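Local coordinates for inositol monophosphatase family protein (Staphylococcus aureus subsp. aureus MSSA476, PDB 4I3Y) that probably hydrolyses inositol monophosphate to inositol and phosphate with the help of magnesium ions, and is inhibited by lithium, at residues Cys20-Gln25 with Ile111-Phe116; Glu70-Ala75 with Ala81-Glu86; His89-Asp94 with Pro121-Val126; Gly189-Asp194 with Ala217-Phe222. All blocks are in the same frame, centred on the assembly; numbering follows the deposited sequence.

In the fold
Contacts 1 and 3 are buried and meet within the large mixed sheet: contact 1 lays helix 12-35 on strand 110-117, and contact 3 reaches past that same strand to join strands 89-97 and 120-128. Contact 2, about 17 Å from contact 1 between centres, lies at the edge strand of this sheet, and part of it is open to solvent. Contact 4 is the nearest of the four to the middle of the chain; there helices 191-200 and 219-225 meet beside the same sheet. Chemistry follows position. Contacts 1 and 3 rest on hydrocarbon and aromatic groups, with a metal-binding aspartate ending contact 3, while contact 2 mixes aliphatic and amide groups and contact 4 turns on one buried amide.

Contact 1: Cys20-Gln25 with Ile111-Phe116; sequences CSWLKQ and IILAYF
The carbonyl oxygen of Trp22 takes a hydrogen bond in the carbonyl plane, on a lone pair, from Gln25 NE2 at 3.0 Å. This side-chain bond curls the glutamine back over its own helix. With an N-H...O angle of 136° it is clearly bent.

Across the contact the meeting is purely apolar, as suits a helix lying on a sheet. Leu23 points toward the strand, and its CD1 comes to 3.9 Å from Leu113 CD1; the two leucines slide past each other in opposite directions. The same Leu23 CD1 also reaches Ile111 CG2, at 4.3 Å. Leu113 CD1 is shared by Leu23 and by the Trp22 ring, which it meets obliquely, 4.4 Å from Trp22 CZ3. Ile111 and Leu113, two positions apart and both directed at the helix, give it an aliphatic surface to rest on.

Helix 20-25 runs nearly antiparallel to strand 111-116. Helix 51-67 packs beside it, with Phe60 and Phe63 against the Trp22 ring, while Leu23 also touches Leu134 of strand 133-138, so one sheet face is covered by two helices.

Contact 2: Glu70-Ala75 with Ala81-Glu86; sequences EHQLLA and AMITNE
On the edge strand 72-75 of the mixed sheet, Gln72 is met by Met82 and Ile83, and Leu74 by Ile83, both from the loop that leads to the parallel neighbour strand 89-97. Parallel neighbours need a crossover connection, and here the chain makes it with a long loop that folds back against the first strand.

The close-packed part is built on Ile83, whose CB points toward the strand. Its chi1 of -53° puts CG1 on the strand side, beside the backbone N, and the bend at chi2 (-63°) carries CD1 in against the strand backbone, 3.6 Å from Leu73 O. That oxygen is not left to a methyl alone, for Lys78 NZ hydrogen-bonds it. An aliphatic side chain suits this place because Leu73 turns its own side chain away, onto helix 51-67, and leaves backbone on the loop side. Leu74 adds its CB to the apolar patch.

The Gln72 and Met82 end is the solvent side: Met82 is exposed and Gln72 partly so, though they still touch. The glutamine runs extended beyond CG, sliding past Met82 in the opposite direction, with its NE2 3.6 Å from Met82 CG; this is van der Waals contact. Gln72 NE2 also lies 3.8 Å from Ile83 CD1.

Met82, bent at chi2, carries its terminal methyl back to the strand, where CE lies 4.0 Å from Leu73 O.

Contact 3: His89-Asp94 with Pro121-Val126; sequences HLWIMD and PMLSYV. With MG (magnesium ion), chain D.
Trp91 reaches over to Leu123 and Tyr125 across an intervening strand. Strand 110-117 lies between the two in the sheet, so no backbone bond joins them: even the nearest CA atoms, those of Trp91 and Leu123, are 9.2 Å apart, and only large side chains can span the gap. Met122 and Leu123 both face Tyr115 of that middle strand, a classic beta bulge.

The contact itself is apolar and aromatic. With CG beside the backbone N, anti to the carbonyl carbon (chi1 -70°), the indole leans toward the far strand. Its CH2 comes to 4.1 Å from Leu123 CD1, which approaches the ring obliquely. Tyr125 CE2 lies at the indole edge, near its plane, 4.3 Å from Trp91 CZ3. Residues this broad suit the buried layer under helix 12-35, whose Ile15 touches Leu123 and whose Ile19 touches both rings.

The polar ends of both rings find partners outside the two segments. Trp91 NE1 bonds His71 ND1, which helps fix the turn of the indole; the Tyr125 OH bond to Asp16 OD1 anchors the end of the phenol.

Metal coordination comes at the far end of strand 89-94. Asp94 OD1 binds a magnesium ion at 2.0 Å, whereas OD2 stays 3.2 Å from the same ion, so the carboxylate is essentially monodentate. Water 1 is a further ligand, at 2.3 Å, and Glu76 and Ile96 O also bind. A buried hydrocarbon and aromatic interior thus leads along one strand to a hard-oxygen magnesium site, consistent with metal-dependent phosphate hydrolysis.

Contact 4: Gly189-Asp194 with Ala217-Phe222; sequences GACGLD and AAQFLF
Gln219 carries most of this contact, pushing its amide between helices 191-200 and 219-225 to meet Cys191 and Gly192. Its CB points toward the other segment, and a bend at chi2 (91°) brings the amide round so that NE2 does the touching.

NE2 lies 3.7 Å from Cys191 SG and equally 3.7 Å from Gly192 CA, both at van der Waals range. Its hydrogen bonds go to Asp215 O and to Ser195 OG, so the buried nitrogen is gripped by two acceptors and the amide is fixed in its rotation. A glutamine suits the place: it is long enough to cross from one helix to the other and polar enough to serve both acceptors.

Cys191 sets SG anti to its backbone N (chi1 -173°), which lays the sulfur alongside that amide; a small, weakly polar group fits well there. Gly192 meets the amide through its backbone CA, and its own N-H is bonded to Asp97 OD2.

The turn before this helix is also tied down. Ala190 is the N-cap residue, and Asp194 OD2 accepts the Gly189 N-H at 2.9 Å on its syn side. Asp194 OD1 is held by Val188 N and Ser164 OG.

A glycerol, probably from the crystallisation liquor, hydrogen-bonds Cys191 N and Gly189 O and may mark a pocket at this helix N-terminus. The glycine-rich turn, with the Cys191 side chain about 9 Å from a magnesium ion, is consistent with the inositol-binding side of the active site in the inositol monophosphatase family.

Contact 1: Cys20-Gln25 with Ile111-Phe116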
loop_
_atom_site.group_PDB
_atom_site.type_symbol
_atom_site.label_atom_id
_atom_site.label_comp_id
_atom_site.label_asym_id
_atom_site.label_seq_id
_atom_site.Cartn_x
_atom_site.Cartn_y
_atom_site.Cartn_z
ATOM N N CYS A 20 -24.228 -2.458 -8.054
ATOM C CA CYS A 20 -23.025 -3.073 -8.595
ATOM C C CYS A 20 -22.901 -2.712 -10.026
ATOM O O CYS A 20 -21.808 -2.514 -10.534
ATOM C CB CYS A 20 -23.010 -4.591 -8.495
ATOM S SG CYS A 20 -22.766 -5.202 -6.859
ATOM N N SER A 21 -24.028 -2.668 -10.718
ATOM C CA SER A 21 -24.031 -2.343 -12.150
ATOM C C SER A 21 -23.591 -0.855 -12.440
ATOM O O SER A 21 -22.758 -0.560 -13.352
ATOM C CB SER A 21 -25.416 -2.721 -12.701
ATOM O OG SER A 21 -25.463 -2.334 -14.041
ATOM N N TRP A 22 -24.088 0.082 -11.623
ATOM C CA TRP A 22 -23.685 1.487 -11.756
ATOM C C TRP A 22 -22.175 1.628 -11.437
ATOM O O TRP A 22 -21.489 2.319 -12.128
ATOM C CB TRP A 22 -24.520 2.416 -10.861
ATOM C CG TRP A 22 -24.090 3.861 -10.942
ATOM C CD1 TRP A 22 -24.520 4.789 -11.842
ATOM C CD2 TRP A 22 -23.156 4.552 -10.073
ATOM N NE1 TRP A 22 -23.951 6.006 -11.588
ATOM C CE2 TRP A 22 -23.093 5.901 -10.528
ATOM C CE3 TRP A 22 -22.358 4.160 -8.981
ATOM C CZ2 TRP A 22 -22.266 6.855 -9.948
ATOM C CZ3 TRP A 22 -21.520 5.120 -8.398
ATOM C CH2 TRP A 22 -21.496 6.470 -8.887
ATOM N N LEU A 23 -21.701 0.931 -10.404
ATOM C CA LEU A 23 -20.284 0.946 -10.014
ATOM C C LEU A 23 -19.391 0.397 -11.095
ATOM O O LEU A 23 -18.447 1.068 -11.529
ATOM C CB LEU A 23 -20.095 0.149 -8.747
ATOM C CG LEU A 23 -19.728 0.715 -7.385
ATOM C CD1 LEU A 23 -19.843 2.236 -7.187
ATOM C CD2 LEU A 23 -20.367 -0.073 -6.265
ATOM N N LYS A 24 -19.706 -0.812 -11.572
ATOM C CA LYS A 24 -18.933 -1.393 -12.652
ATOM C C LYS A 24 -18.963 -0.569 -13.937
ATOM O O LYS A 24 -17.978 -0.534 -14.675
ATOM C CB LYS A 24 -19.300 -2.875 -12.900
ATOM C CG LYS A 24 -18.941 -3.813 -11.741
ATOM C CD LYS A 24 -17.437 -3.873 -11.388
ATOM C CE LYS A 24 -16.439 -4.181 -12.531
ATOM N NZ LYS A 24 -15.011 -3.962 -12.027
ATOM N N GLN A 25 -20.034 0.150 -14.209
ATOM C CA GLN A 25 -20.005 1.002 -15.425
ATOM C C GLN A 25 -19.326 2.391 -15.233
ATOM O O GLN A 25 -19.141 3.164 -16.178
ATOM C CB GLN A 25 -21.409 1.151 -15.956
ATOM C CG GLN A 25 -22.314 1.966 -15.068
ATOM C CD GLN A 25 -22.168 3.453 -15.357
ATOM O OE1 GLN A 25 -21.992 3.840 -16.531
ATOM N NE2 GLN A 25 -22.204 4.307 -14.281
ATOM N N ILE A 111 -14.116 4.070 -4.046
ATOM C CA ILE A 111 -15.390 4.752 -3.958
ATOM C C ILE A 111 -16.132 4.044 -2.817
ATOM O O ILE A 111 -16.169 2.807 -2.788
ATOM C CB ILE A 111 -16.180 4.602 -5.267
ATOM C CG1 ILE A 111 -15.421 5.180 -6.434
ATOM C CG2 ILE A 111 -17.576 5.254 -5.191
ATOM C CD1 ILE A 111 -16.137 4.917 -7.760
ATOM N N ILE A 112 -16.681 4.816 -1.876
ATOM C CA ILE A 112 -17.426 4.254 -0.761
ATOM C C ILE A 112 -18.958 4.531 -0.836
ATOM O O ILE A 112 -19.426 5.709 -0.933
ATOM C CB ILE A 112 -16.865 4.701 0.618
ATOM C CG1 ILE A 112 -15.363 4.364 0.664
ATOM C CG2 ILE A 112 -17.642 4.039 1.788
ATOM C CD1 ILE A 112 -14.623 4.773 1.940
ATOM N N LEU A 113 -19.735 3.459 -0.720
ATOM C CA LEU A 113 -21.223 3.629 -0.672
ATOM C C LEU A 113 -21.823 2.821 0.423
ATOM O O LEU A 113 -21.405 1.675 0.632
ATOM C CB LEU A 113 -21.882 3.139 -1.974
ATOM C CG LEU A 113 -21.942 4.155 -3.085
ATOM C CD1 LEU A 113 -22.285 3.466 -4.420
ATOM C CD2 LEU A 113 -22.904 5.324 -2.775
ATOM N N ALA A 114 -22.834 3.369 1.109
ATOM C CA ALA A 114 -23.502 2.620 2.156
ATOM C C ALA A 114 -24.971 3.089 2.242
ATOM O O ALA A 114 -25.257 4.311 2.216
ATOM C CB ALA A 114 -22.799 2.796 3.506
ATOM N N TYR A 115 -25.861 2.087 2.301
ATOM C CA TYR A 115 -27.293 2.286 2.397
ATOM C C TYR A 115 -27.810 1.854 3.793
ATOM O O TYR A 115 -27.596 0.713 4.269
ATOM C CB TYR A 115 -28.000 1.497 1.292
ATOM C CG TYR A 115 -29.502 1.358 1.449
ATOM C CD1 TYR A 115 -30.336 2.488 1.412
ATOM C CD2 TYR A 115 -30.105 0.072 1.611
ATOM C CE1 TYR A 115 -31.744 2.363 1.526
ATOM C CE2 TYR A 115 -31.511 -0.081 1.734
ATOM C CZ TYR A 115 -32.330 1.055 1.679
ATOM O OH TYR A 115 -33.713 0.931 1.829
ATOM N N PHE A 116 -28.568 2.748 4.384
ATOM C CA PHE A 116 -29.075 2.572 5.723
ATOM C C PHE A 116 -30.593 2.680 5.623
ATOM O O PHE A 116 -31.120 3.637 5.034
ATOM C CB PHE A 116 -28.563 3.699 6.667
ATOM C CG PHE A 116 -27.092 3.631 6.920
ATOM C CD1 PHE A 116 -26.600 2.933 8.026
ATOM C CD2 PHE A 116 -26.206 4.202 6.023
ATOM C CE1 PHE A 116 -25.244 2.828 8.250
ATOM C CE2 PHE A 116 -24.835 4.103 6.248
ATOM C CZ PHE A 116 -24.353 3.417 7.347
#

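Contact 2: Glu70-Ala75 with Ala81-Glu86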
loop_
_atom_site.group_PDB
_atom_site.type_symbol
_atom_site.label_atom_id
_atom_site.label_comp_id
_atom_site.label_asym_id
_atom_site.label_seq_id
_atom_site.Cartn_x
_atom_site.Cartn_y
_atom_site.Cartn_z
ATOM N N GLU A 70 -37.108 8.765 -3.555
ATOM C CA GLU A 70 -37.361 9.045 -2.123
ATOM C C GLU A 70 -36.057 9.055 -1.352
ATOM O O GLU A 70 -35.993 9.581 -0.242
ATOM C CB GLU A 70 -38.221 7.949 -1.447
ATOM C CG GLU A 70 -39.561 7.671 -2.081
ATOM C CD GLU A 70 -40.312 8.956 -2.347
ATOM O OE1 GLU A 70 -40.405 9.349 -3.534
ATOM O OE2 GLU A 70 -40.777 9.585 -1.365
ATOM N N HIS A 71 -35.047 8.388 -1.893
ATOM C CA HIS A 71 -33.843 8.080 -1.098
ATOM C C HIS A 71 -33.025 9.366 -0.869
ATOM O O HIS A 71 -32.944 10.201 -1.740
ATOM C CB HIS A 71 -33.035 6.937 -1.746
ATOM C CG HIS A 71 -33.687 5.600 -1.615
ATOM N ND1 HIS A 71 -32.979 4.428 -1.432
ATOM C CD2 HIS A 71 -34.994 5.248 -1.623
ATOM C CE1 HIS A 71 -33.820 3.419 -1.306
ATOM N NE2 HIS A 71 -35.050 3.886 -1.428
ATOM N N GLN A 72 -32.461 9.546 0.315
ATOM C CA GLN A 72 -31.628 10.745 0.514
ATOM C C GLN A 72 -30.069 10.458 0.458
ATOM O O GLN A 72 -29.653 9.342 0.727
ATOM C CB GLN A 72 -32.051 11.429 1.795
ATOM C CG GLN A 72 -33.108 12.502 1.536
ATOM C CD GLN A 72 -33.240 13.406 2.753
ATOM O OE1 GLN A 72 -33.603 12.924 3.836
ATOM N NE2 GLN A 72 -32.864 14.712 2.608
ATOM N N LEU A 73 -29.266 11.461 0.103
ATOM C CA LEU A 73 -27.808 11.318 -0.042
ATOM C C LEU A 73 -26.998 12.189 0.949
ATOM O O LEU A 73 -27.084 13.451 0.933
ATOM C CB LEU A 73 -27.377 11.589 -1.500
ATOM C CG LEU A 73 -25.877 11.549 -1.811
ATOM C CD1 LEU A 73 -25.362 10.105 -1.620
ATOM C CD2 LEU A 73 -25.639 11.986 -3.216
ATOM N N LEU A 74 -26.259 11.528 1.829
ATOM C CA LEU A 74 -25.230 12.224 2.623
ATOM C C LEU A 74 -23.860 12.006 1.949
ATOM O O LEU A 74 -23.408 10.872 1.875
ATOM C CB LEU A 74 -25.248 11.692 4.058
ATOM C CG LEU A 74 -24.179 12.103 5.121
ATOM C CD1 LEU A 74 -23.896 13.549 5.021
ATOM C CD2 LEU A 74 -24.629 11.780 6.527
ATOM N N ALA A 75 -23.213 13.054 1.427
ATOM C CA ALA A 75 -21.992 12.843 0.636
ATOM C C ALA A 75 -20.959 13.939 0.819
ATOM O O ALA A 75 -21.302 15.150 1.051
ATOM C CB ALA A 75 -22.311 12.686 -0.847
ATOM N N ALA A 81 -26.821 19.694 5.038
ATOM C CA ALA A 81 -27.606 20.400 6.093
ATOM C C ALA A 81 -28.989 19.806 6.249
ATOM O O ALA A 81 -29.431 19.625 7.360
ATOM C CB ALA A 81 -27.684 21.924 5.846
ATOM N N MET A 82 -29.621 19.476 5.123
ATOM C CA MET A 82 -30.927 18.791 5.043
ATOM C C MET A 82 -31.062 17.339 5.582
ATOM O O MET A 82 -32.161 16.798 5.574
ATOM C CB MET A 82 -31.426 18.843 3.584
ATOM C CG MET A 82 -30.871 17.757 2.643
ATOM S SD MET A 82 -29.093 17.785 2.202
ATOM C CE MET A 82 -29.200 16.888 0.633
ATOM N N ILE A 83 -29.972 16.711 6.039
ATOM C CA ILE A 83 -30.006 15.300 6.485
ATOM C C ILE A 83 -30.271 15.199 7.987
ATOM O O ILE A 83 -29.533 15.774 8.791
ATOM C CB ILE A 83 -28.682 14.520 6.188
ATOM C CG1 ILE A 83 -28.270 14.625 4.703
ATOM C CG2 ILE A 83 -28.783 13.081 6.705
ATOM C CD1 ILE A 83 -29.272 14.009 3.745
ATOM N N THR A 84 -31.297 14.448 8.372
ATOM C CA THR A 84 -31.693 14.368 9.790
ATOM C C THR A 84 -31.581 12.981 10.419
ATOM O O THR A 84 -31.209 12.002 9.764
ATOM C CB THR A 84 -33.142 14.865 10.008
ATOM O OG1 THR A 84 -34.006 14.255 9.036
ATOM C CG2 THR A 84 -33.207 16.388 9.928
ATOM N N ASN A 85 -31.916 12.959 11.712
ATOM C CA ASN A 85 -32.030 11.779 12.565
ATOM C C ASN A 85 -33.028 10.725 12.053
ATOM O O ASN A 85 -32.836 9.534 12.266
ATOM C CB ASN A 85 -32.441 12.236 13.988
ATOM N N GLU A 86 -34.108 11.172 11.416
ATOM C CA GLU A 86 -35.234 10.294 11.092
ATOM C C GLU A 86 -35.379 10.218 9.578
ATOM O O GLU A 86 -36.350 10.693 9.012
ATOM C CB GLU A 86 -36.531 10.802 11.758
#

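Contact 3: His89-Asp94 with Pro121-Val126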
loop_
_atom_site.group_PDB
_atom_site.type_symbol
_atom_site.label_atom_id
_atom_site.label_comp_id
_atom_site.label_asym_id
_atom_site.label_seq_id
_atom_site.Cartn_x
_atom_site.Cartn_y
_atom_site.Cartn_z
ATOM N N HIS A 89 -34.682 6.071 4.135
ATOM C CA HIS A 89 -33.770 5.534 3.098
ATOM C C HIS A 89 -32.594 6.475 2.913
ATOM O O HIS A 89 -32.730 7.539 2.336
ATOM C CB HIS A 89 -34.522 5.323 1.766
ATOM C CG HIS A 89 -35.676 4.378 1.887
ATOM N ND1 HIS A 89 -35.511 3.029 2.128
ATOM C CD2 HIS A 89 -37.014 4.594 1.844
ATOM C CE1 HIS A 89 -36.695 2.444 2.192
ATOM N NE2 HIS A 89 -37.622 3.371 2.017
ATOM N N LEU A 90 -31.425 6.072 3.398
ATOM C CA LEU A 90 -30.282 6.971 3.317
ATOM C C LEU A 90 -29.046 6.298 2.734
ATOM O O LEU A 90 -28.640 5.220 3.202
ATOM C CB LEU A 90 -29.905 7.415 4.709
ATOM C CG LEU A 90 -28.659 8.323 4.708
ATOM C CD1 LEU A 90 -28.776 9.642 3.984
ATOM C CD2 LEU A 90 -28.213 8.501 6.142
ATOM N N TRP A 91 -28.471 6.958 1.746
ATOM C CA TRP A 91 -27.189 6.585 1.152
ATOM C C TRP A 91 -26.067 7.501 1.672
ATOM O O TRP A 91 -26.190 8.721 1.612
ATOM C CB TRP A 91 -27.263 6.685 -0.383
ATOM C CG TRP A 91 -28.168 5.585 -0.921
ATOM C CD1 TRP A 91 -29.543 5.629 -1.024
ATOM C CD2 TRP A 91 -27.780 4.252 -1.321
ATOM N NE1 TRP A 91 -30.038 4.407 -1.512
ATOM C CE2 TRP A 91 -28.981 3.555 -1.710
ATOM C CE3 TRP A 91 -26.550 3.600 -1.433
ATOM C CZ2 TRP A 91 -28.976 2.226 -2.202
ATOM C CZ3 TRP A 91 -26.527 2.283 -1.910
ATOM C CH2 TRP A 91 -27.752 1.596 -2.279
ATOM N N ILE A 92 -24.968 6.914 2.153
ATOM C CA ILE A 92 -23.816 7.763 2.455
ATOM C C ILE A 92 -22.740 7.484 1.406
ATOM O O ILE A 92 -22.471 6.311 1.065
ATOM C CB ILE A 92 -23.298 7.526 3.855
ATOM C CG1 ILE A 92 -24.420 7.797 4.864
ATOM C CG2 ILE A 92 -22.035 8.385 4.083
ATOM C CD1 ILE A 92 -23.963 7.780 6.324
ATOM N N MET A 93 -22.187 8.545 0.809
ATOM C CA MET A 93 -21.182 8.331 -0.257
ATOM C C MET A 93 -19.893 9.109 -0.090
ATOM O O MET A 93 -19.916 10.335 0.060
ATOM C CB MET A 93 -21.729 8.682 -1.640
ATOM C CG MET A 93 -20.747 8.467 -2.797
ATOM S SD MET A 93 -21.420 9.057 -4.380
ATOM C CE MET A 93 -20.752 7.809 -5.458
ATOM N N ASP A 94 -18.768 8.400 -0.234
ATOM C CA ASP A 94 -17.480 9.071 -0.461
ATOM C C ASP A 94 -17.102 8.843 -1.942
ATOM O O ASP A 94 -16.750 7.702 -2.306
ATOM C CB ASP A 94 -16.418 8.459 0.430
ATOM C CG ASP A 94 -15.199 9.330 0.521
ATOM O OD1 ASP A 94 -14.950 10.115 -0.424
ATOM O OD2 ASP A 94 -14.577 9.262 1.581
ATOM N N PRO A 121 -27.687 -0.480 8.722
ATOM C CA PRO A 121 -26.858 -0.777 7.518
ATOM C C PRO A 121 -27.458 -2.022 6.822
ATOM O O PRO A 121 -27.579 -3.074 7.469
ATOM C CB PRO A 121 -25.484 -1.193 8.118
ATOM C CG PRO A 121 -25.472 -0.685 9.495
ATOM C CD PRO A 121 -26.937 -0.675 9.979
ATOM N N MET A 122 -27.812 -1.876 5.549
ATOM C CA MET A 122 -28.344 -2.939 4.710
ATOM C C MET A 122 -27.397 -3.325 3.537
ATOM O O MET A 122 -27.273 -4.521 3.228
ATOM C CB MET A 122 -29.723 -2.546 4.138
ATOM C CG MET A 122 -30.813 -2.310 5.189
ATOM S SD MET A 122 -31.036 -3.764 6.228
ATOM C CE MET A 122 -32.344 -3.275 7.340
ATOM N N LEU A 123 -26.818 -2.321 2.870
ATOM C CA LEU A 123 -25.877 -2.529 1.713
ATOM C C LEU A 123 -24.641 -1.631 1.901
ATOM O O LEU A 123 -24.757 -0.475 2.311
ATOM C CB LEU A 123 -26.513 -2.208 0.369
ATOM C CG LEU A 123 -27.758 -2.973 -0.072
ATOM C CD1 LEU A 123 -28.343 -2.305 -1.338
ATOM C CD2 LEU A 123 -27.501 -4.461 -0.299
ATOM N N SER A 124 -23.470 -2.190 1.643
ATOM C CA SER A 124 -22.188 -1.434 1.709
ATOM C C SER A 124 -21.261 -1.767 0.573
ATOM O O SER A 124 -21.238 -2.904 0.134
ATOM C CB SER A 124 -21.476 -1.712 3.025
ATOM O OG SER A 124 -22.301 -1.262 4.084
ATOM N N TYR A 125 -20.490 -0.782 0.116
ATOM C CA TYR A 125 -19.650 -0.947 -1.031
ATOM C C TYR A 125 -18.354 -0.174 -0.837
ATOM O O TYR A 125 -18.412 1.021 -0.479
ATOM C CB TYR A 125 -20.339 -0.372 -2.313
ATOM C CG TYR A 125 -21.646 -1.072 -2.604
ATOM C CD1 TYR A 125 -21.664 -2.305 -3.274
ATOM C CD2 TYR A 125 -22.842 -0.561 -2.111
ATOM C CE1 TYR A 125 -22.864 -2.984 -3.480
ATOM C CE2 TYR A 125 -24.028 -1.235 -2.248
ATOM C CZ TYR A 125 -24.039 -2.425 -2.970
ATOM O OH TYR A 125 -25.219 -3.025 -3.151
ATOM N N VAL A 126 -17.222 -0.853 -1.134
ATOM C CA VAL A 126 -15.897 -0.242 -1.258
ATOM C C VAL A 126 -15.289 -0.687 -2.580
ATOM O O VAL A 126 -14.888 -1.856 -2.750
ATOM C CB VAL A 126 -14.939 -0.555 -0.096
ATOM C CG1 VAL A 126 -13.612 0.197 -0.331
ATOM C CG2 VAL A 126 -15.547 -0.130 1.254
HETATM MG MG MG D . -13.550 11.487 -0.485
HETATM O O HOH W 1 -14.432 12.648 -2.233
#

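Contact 4: Gly189-Asp194 with Ala217-Phe222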
loop_
_atom_site.group_PDB
_atom_site.type_symbol
_atom_site.label_atom_id
_atom_site.label_comp_id
_atom_site.label_asym_id
_atom_site.label_seq_id
_atom_site.Cartn_x
_atom_site.Cartn_y
_atom_site.Cartn_z
ATOM N N GLY A 189 -3.384 4.509 2.971
ATOM C CA GLY A 189 -3.745 5.907 2.893
ATOM C C GLY A 189 -5.133 6.255 2.361
ATOM O O GLY A 189 -5.449 7.445 2.125
ATOM N N ALA A 190 -5.959 5.231 2.150
ATOM C CA ALA A 190 -7.386 5.422 1.951
ATOM C C ALA A 190 -8.130 4.696 3.064
ATOM O O ALA A 190 -8.001 3.510 3.199
ATOM C CB ALA A 190 -7.795 4.876 0.556
ATOM N N CYS A 191 -8.954 5.390 3.845
ATOM C CA CYS A 191 -9.664 4.754 4.971
ATOM C C CYS A 191 -10.372 3.459 4.561
ATOM O O CYS A 191 -10.288 2.455 5.248
ATOM C CB CYS A 191 -10.693 5.705 5.590
ATOM S SG CYS A 191 -11.446 5.062 7.101
ATOM N N GLY A 192 -11.122 3.507 3.461
ATOM C CA GLY A 192 -11.808 2.311 3.028
ATOM C C GLY A 192 -10.910 1.177 2.650
ATOM O O GLY A 192 -11.274 0.041 2.815
ATOM N N LEU A 193 -9.730 1.463 2.096
ATOM C CA LEU A 193 -8.828 0.386 1.716
ATOM C C LEU A 193 -8.063 -0.183 2.911
ATOM O O LEU A 193 -7.860 -1.434 3.046
ATOM C CB LEU A 193 -7.813 0.908 0.661
ATOM C CG LEU A 193 -8.538 1.177 -0.694
ATOM C CD1 LEU A 193 -7.463 1.582 -1.700
ATOM C CD2 LEU A 193 -9.391 0.017 -1.253
ATOM N N ASP A 194 -7.566 0.716 3.761
ATOM C CA ASP A 194 -6.901 0.248 4.960
ATOM C C ASP A 194 -7.953 -0.542 5.780
ATOM O O ASP A 194 -7.597 -1.536 6.461
ATOM C CB ASP A 194 -6.377 1.430 5.817
ATOM C CG ASP A 194 -5.103 2.072 5.269
ATOM O OD1 ASP A 194 -3.964 1.516 5.474
ATOM O OD2 ASP A 194 -5.253 3.208 4.704
ATOM N N ALA A 217 -18.535 4.852 6.212
ATOM C CA ALA A 217 -19.965 4.496 6.157
ATOM C C ALA A 217 -20.187 3.027 5.782
ATOM O O ALA A 217 -21.039 2.373 6.364
ATOM C CB ALA A 217 -20.700 5.426 5.180
ATOM N N ALA A 218 -19.407 2.497 4.843
ATOM C CA ALA A 218 -19.589 1.107 4.397
ATOM C C ALA A 218 -19.099 0.079 5.412
ATOM O O ALA A 218 -19.591 -1.065 5.450
ATOM C CB ALA A 218 -18.820 0.906 3.093
ATOM N N GLN A 219 -18.093 0.480 6.192
ATOM C CA GLN A 219 -17.392 -0.413 7.065
ATOM C C GLN A 219 -18.272 -1.023 8.182
ATOM O O GLN A 219 -18.000 -2.168 8.634
ATOM C CB GLN A 219 -16.172 0.291 7.677
ATOM C CG GLN A 219 -15.028 0.567 6.700
ATOM C CD GLN A 219 -15.119 1.919 6.030
ATOM O OE1 GLN A 219 -16.176 2.289 5.460
ATOM N NE2 GLN A 219 -13.989 2.641 5.986
ATOM N N PHE A 220 -19.308 -0.287 8.636
ATOM C CA PHE A 220 -20.230 -0.844 9.658
ATOM C C PHE A 220 -20.720 -2.204 9.284
ATOM O O PHE A 220 -20.669 -3.121 10.089
ATOM C CB PHE A 220 -21.472 0.035 9.877
ATOM C CG PHE A 220 -21.185 1.358 10.575
ATOM C CD1 PHE A 220 -21.124 1.429 11.962
ATOM C CD2 PHE A 220 -21.011 2.543 9.829
ATOM C CE1 PHE A 220 -20.866 2.659 12.578
ATOM C CE2 PHE A 220 -20.748 3.741 10.440
ATOM C CZ PHE A 220 -20.652 3.796 11.829
ATOM N N LEU A 221 -21.253 -2.357 8.071
ATOM C CA LEU A 221 -21.855 -3.662 7.747
ATOM C C LEU A 221 -20.786 -4.728 7.536
ATOM O O LEU A 221 -20.983 -5.918 7.911
ATOM C CB LEU A 221 -22.792 -3.511 6.526
ATOM C CG LEU A 221 -23.524 -4.750 6.086
ATOM C CD1 LEU A 221 -24.365 -5.227 7.241
ATOM C CD2 LEU A 221 -24.404 -4.449 4.854
ATOM N N PHE A 222 -19.617 -4.321 6.973
ATOM C CA PHE A 222 -18.498 -5.258 6.884
ATOM C C PHE A 222 -18.119 -5.780 8.264
ATOM O O PHE A 222 -17.847 -6.967 8.413
ATOM C CB PHE A 222 -17.297 -4.649 6.148
ATOM C CG PHE A 222 -17.481 -4.541 4.638
ATOM C CD1 PHE A 222 -17.167 -5.618 3.799
ATOM C CD2 PHE A 222 -17.919 -3.364 4.054
ATOM C CE1 PHE A 222 -17.361 -5.529 2.419
ATOM C CE2 PHE A 222 -18.104 -3.257 2.672
ATOM C CZ PHE A 222 -17.801 -4.327 1.852
#